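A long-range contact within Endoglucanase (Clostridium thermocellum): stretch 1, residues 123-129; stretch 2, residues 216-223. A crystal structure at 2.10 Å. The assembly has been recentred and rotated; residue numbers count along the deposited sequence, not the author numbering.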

ATOM      1  N   PHE A 123      -0.953 -11.249   1.137  1.00 25.82           N
ATOM      2  CA  PHE A 123      -1.742 -10.897   2.319  1.00 23.22           C
ATOM      3  C   PHE A 123      -2.596  -9.681   1.982  1.00 24.14           C
ATOM      4  O   PHE A 123      -2.087  -8.676   1.489  1.00 23.98           O
ATOM      5  CB  PHE A 123      -0.821 -10.580   3.499  1.00 23.62           C
ATOM      6  CG  PHE A 123      -0.049 -11.775   4.021  1.00 25.14           C
ATOM      7  CD1 PHE A 123      -0.657 -12.711   4.862  1.00 24.53           C
ATOM      8  CD2 PHE A 123       1.295 -11.936   3.705  1.00 22.65           C
ATOM      9  CE1 PHE A 123       0.072 -13.788   5.386  1.00 26.01           C
ATOM     10  CE2 PHE A 123       2.035 -13.006   4.219  1.00 23.74           C
ATOM     11  CZ  PHE A 123       1.422 -13.934   5.064  1.00 24.43           C
ATOM     12  N   GLY A 124      -3.894  -9.780   2.263  1.00 23.20           N
ATOM     13  CA  GLY A 124      -4.828  -8.716   1.940  1.00 22.18           C
ATOM     14  C   GLY A 124      -4.670  -7.332   2.540  1.00 22.25           C
ATOM     15  O   GLY A 124      -4.804  -6.336   1.823  1.00 22.79           O
ATOM     16  N   LEU A 125      -4.401  -7.247   3.839  1.00 21.45           N
ATOM     17  CA  LEU A 125      -4.268  -5.944   4.470  1.00 21.41           C
ATOM     18  C   LEU A 125      -3.121  -5.133   3.877  1.00 21.08           C
ATOM     19  O   LEU A 125      -3.332  -4.004   3.450  1.00 21.25           O
ATOM     20  CB  LEU A 125      -4.118  -6.081   5.993  1.00 21.04           C
ATOM     21  CG  LEU A 125      -4.333  -4.810   6.828  1.00 19.59           C
ATOM     22  CD1 LEU A 125      -5.536  -4.031   6.305  1.00 20.06           C
ATOM     23  CD2 LEU A 125      -4.535  -5.195   8.291  1.00 18.93           C
ATOM     24  N   PRO A 126      -1.893  -5.682   3.847  1.00 22.64           N
ATOM     25  CA  PRO A 126      -0.836  -4.850   3.253  1.00 22.44           C
ATOM     26  C   PRO A 126      -0.945  -4.735   1.720  1.00 23.49           C
ATOM     27  O   PRO A 126      -0.458  -3.766   1.134  1.00 25.25           O
ATOM     28  CB  PRO A 126       0.451  -5.538   3.705  1.00 23.27           C
ATOM     29  CG  PRO A 126       0.043  -6.989   3.836  1.00 21.65           C
ATOM     30  CD  PRO A 126      -1.336  -6.903   4.465  1.00 20.41           C
ATOM     31  N   GLU A 127      -1.573  -5.713   1.067  1.00 21.81           N
ATOM     32  CA  GLU A 127      -1.733  -5.652  -0.392  1.00 22.96           C
ATOM     33  C   GLU A 127      -2.579  -4.405  -0.711  1.00 23.08           C
ATOM     34  O   GLU A 127      -2.233  -3.604  -1.586  1.00 22.92           O
ATOM     35  CB  GLU A 127      -2.445  -6.913  -0.911  1.00 23.67           C
ATOM     36  CG  GLU A 127      -2.587  -7.019  -2.437  1.00 24.74           C
ATOM     37  CD  GLU A 127      -1.375  -7.657  -3.121  1.00 24.20           C
ATOM     38  OE1 GLU A 127      -0.605  -8.363  -2.443  1.00 21.53           O
ATOM     39  OE2 GLU A 127      -1.202  -7.470  -4.344  1.00 25.21           O
ATOM     40  N   ALA A 128      -3.683  -4.244   0.013  1.00 22.15           N
ATOM     41  CA  ALA A 128      -4.561  -3.095  -0.182  1.00 23.43           C
ATOM     42  C   ALA A 128      -3.871  -1.801   0.260  1.00 23.42           C
ATOM     43  O   ALA A 128      -4.057  -0.756  -0.355  1.00 21.52           O
ATOM     44  CB  ALA A 128      -5.871  -3.288   0.591  1.00 22.33           C
ATOM     45  N   TYR A 129      -3.078  -1.871   1.327  1.00 22.73           N
ATOM     46  CA  TYR A 129      -2.378  -0.681   1.799  1.00 21.47           C
ATOM     47  C   TYR A 129      -1.409  -0.164   0.744  1.00 21.07           C
ATOM     48  O   TYR A 129      -1.332   1.037   0.504  1.00 22.61           O
ATOM     49  CB  TYR A 129      -1.598  -0.963   3.088  1.00 20.34           C
ATOM     50  CG  TYR A 129      -0.588   0.117   3.416  1.00 21.99           C
ATOM     51  CD1 TYR A 129       0.712   0.069   2.897  1.00 21.50           C
ATOM     52  CD2 TYR A 129      -0.945   1.223   4.190  1.00 20.96           C
ATOM     53  CE1 TYR A 129       1.627   1.094   3.136  1.00 22.23           C
ATOM     54  CE2 TYR A 129      -0.038   2.258   4.435  1.00 22.92           C
ATOM     55  CZ  TYR A 129       1.248   2.187   3.903  1.00 21.06           C
ATOM     56  OH  TYR A 129       2.133   3.214   4.123  1.00 20.93           O
TER
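Stretch 2 216-223: TDIISATA

No direct hydrogen bond joins these two buried helices; the polar links between them run instead through two waters, which donate to both sides. One water gives hydrogen bonds to Gly124 O (3.0 Å) and to Thr222 OG1 (2.9 Å), while the second reaches Ala221 O at 2.9 Å and, more weakly, Ala128 O at 3.3 Å. The pair illustrates how small residues let helices pack closely. Residues 216-223 form a helix that runs nearly parallel to helix 124-129, in the same N-to-C sense, with a crossing angle of 20° and axes approaching to 8.4 Å. With so shallow an angle the helices stay side by side for about a turn: Leu125 CA lies 5.3 Å from Ile218 CA, and Ala128 CA 5.1 Å from Thr222 CA. At the heart of the contact two alanines point toward the opposing helix, their methyls meeting at 3.6 Å from Ala128 CB to Ala221 CB. Ala128 CB also rests 3.7 Å from Thr222 N, against the backbone itself. Leu125 flanks this pair, with CD1 4.1 Å from Ala221 CB and CB 4.2 Å from Ile218 CG1. Gly124 contributes by absence: a beta carbon there would come tightly, 3.3 Å, against Ile218 CG2. Thr222 OG1 meanwhile donates to Ile218 O (2.9 Å), turning its hydroxyl back onto its own helix.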

ATOM      1  N   THR A 216     -14.095  -6.434   8.116  1.00 23.95           N
ATOM      2  CA  THR A 216     -14.187  -5.001   7.888  1.00 23.27           C
ATOM      3  C   THR A 216     -12.900  -4.275   7.530  1.00 25.15           C
ATOM      4  O   THR A 216     -12.889  -3.442   6.624  1.00 25.05           O
ATOM      5  CB  THR A 216     -14.806  -4.323   9.112  1.00 23.76           C
ATOM      6  OG1 THR A 216     -15.856  -5.158   9.611  1.00 24.52           O
ATOM      7  CG2 THR A 216     -15.383  -2.955   8.741  1.00 21.07           C
ATOM      8  N   ASP A 217     -11.811  -4.581   8.224  1.00 25.22           N
ATOM      9  CA  ASP A 217     -10.559  -3.899   7.935  1.00 25.08           C
ATOM     10  C   ASP A 217     -10.069  -4.144   6.507  1.00 24.36           C
ATOM     11  O   ASP A 217      -9.793  -3.189   5.780  1.00 25.39           O
ATOM     12  CB  ASP A 217      -9.485  -4.278   8.968  1.00 24.29           C
ATOM     13  CG  ASP A 217      -9.189  -5.768   8.997  1.00 28.69           C
ATOM     14  OD1 ASP A 217     -10.116  -6.568   8.737  1.00 26.85           O
ATOM     15  OD2 ASP A 217      -8.028  -6.140   9.293  1.00 28.10           O
ATOM     16  N   ILE A 218      -9.980  -5.406   6.093  1.00 23.43           N
ATOM     17  CA  ILE A 218      -9.513  -5.714   4.738  1.00 23.75           C
ATOM     18  C   ILE A 218     -10.508  -5.281   3.659  1.00 22.81           C
ATOM     19  O   ILE A 218     -10.103  -4.789   2.610  1.00 21.55           O
ATOM     20  CB  ILE A 218      -9.209  -7.232   4.546  1.00 25.21           C
ATOM     21  CG1 ILE A 218      -7.953  -7.634   5.321  1.00 23.81           C
ATOM     22  CG2 ILE A 218      -8.991  -7.541   3.076  1.00 23.31           C
ATOM     23  CD1 ILE A 218      -8.182  -7.754   6.785  1.00 33.93           C
ATOM     24  N   ILE A 219     -11.801  -5.470   3.911  1.00 23.73           N
ATOM     25  CA  ILE A 219     -12.828  -5.079   2.942  1.00 24.29           C
ATOM     26  C   ILE A 219     -12.724  -3.571   2.681  1.00 23.56           C
ATOM     27  O   ILE A 219     -12.716  -3.131   1.533  1.00 24.50           O
ATOM     28  CB  ILE A 219     -14.271  -5.415   3.448  1.00 24.34           C
ATOM     29  CG1 ILE A 219     -14.560  -6.921   3.363  1.00 26.88           C
ATOM     30  CG2 ILE A 219     -15.299  -4.768   2.535  1.00 21.48           C
ATOM     31  CD1 ILE A 219     -13.414  -7.780   3.743  1.00 35.89           C
ATOM     32  N   SER A 220     -12.626  -2.790   3.754  1.00 22.51           N
ATOM     33  CA  SER A 220     -12.518  -1.338   3.647  1.00 23.14           C
ATOM     34  C   SER A 220     -11.203  -0.892   3.014  1.00 22.96           C
ATOM     35  O   SER A 220     -11.189   0.018   2.189  1.00 21.87           O
ATOM     36  CB  SER A 220     -12.661  -0.687   5.025  1.00 22.93           C
ATOM     37  OG  SER A 220     -13.944  -0.938   5.568  1.00 23.48           O
ATOM     38  N   ALA A 221     -10.102  -1.531   3.402  1.00 22.93           N
ATOM     39  CA  ALA A 221      -8.802  -1.175   2.850  1.00 23.20           C
ATOM     40  C   ALA A 221      -8.851  -1.363   1.345  1.00 23.18           C
ATOM     41  O   ALA A 221      -8.325  -0.541   0.593  1.00 23.64           O
ATOM     42  CB  ALA A 221      -7.701  -2.045   3.459  1.00 22.79           C
ATOM     43  N   THR A 222      -9.508  -2.435   0.907  1.00 23.56           N
ATOM     44  CA  THR A 222      -9.627  -2.718  -0.518  1.00 22.95           C
ATOM     45  C   THR A 222     -10.546  -1.723  -1.224  1.00 23.60           C
ATOM     46  O   THR A 222     -10.229  -1.259  -2.316  1.00 23.05           O
ATOM     47  CB  THR A 222     -10.144  -4.153  -0.777  1.00 22.51           C
ATOM     48  OG1 THR A 222      -9.294  -5.094  -0.112  1.00 23.67           O
ATOM     49  CG2 THR A 222     -10.133  -4.460  -2.279  1.00 19.36           C
ATOM     50  N   ALA A 223     -11.677  -1.391  -0.606  1.00 22.00           N
ATOM     51  CA  ALA A 223     -12.600  -0.437  -1.213  1.00 23.09           C
ATOM     52  C   ALA A 223     -11.914   0.915  -1.406  1.00 23.08           C
ATOM     53  O   ALA A 223     -12.146   1.595  -2.403  1.00 22.55           O
ATOM     54  CB  ALA A 223     -13.860  -0.276  -0.346  1.00 22.08           C
TER
HETATM   55  O   HOH W   1      -7.121  -6.937   0.000  1.00 20.58           O
HETATM   56  O   HOH W   2      -6.063   0.744   1.831  1.00 23.72           O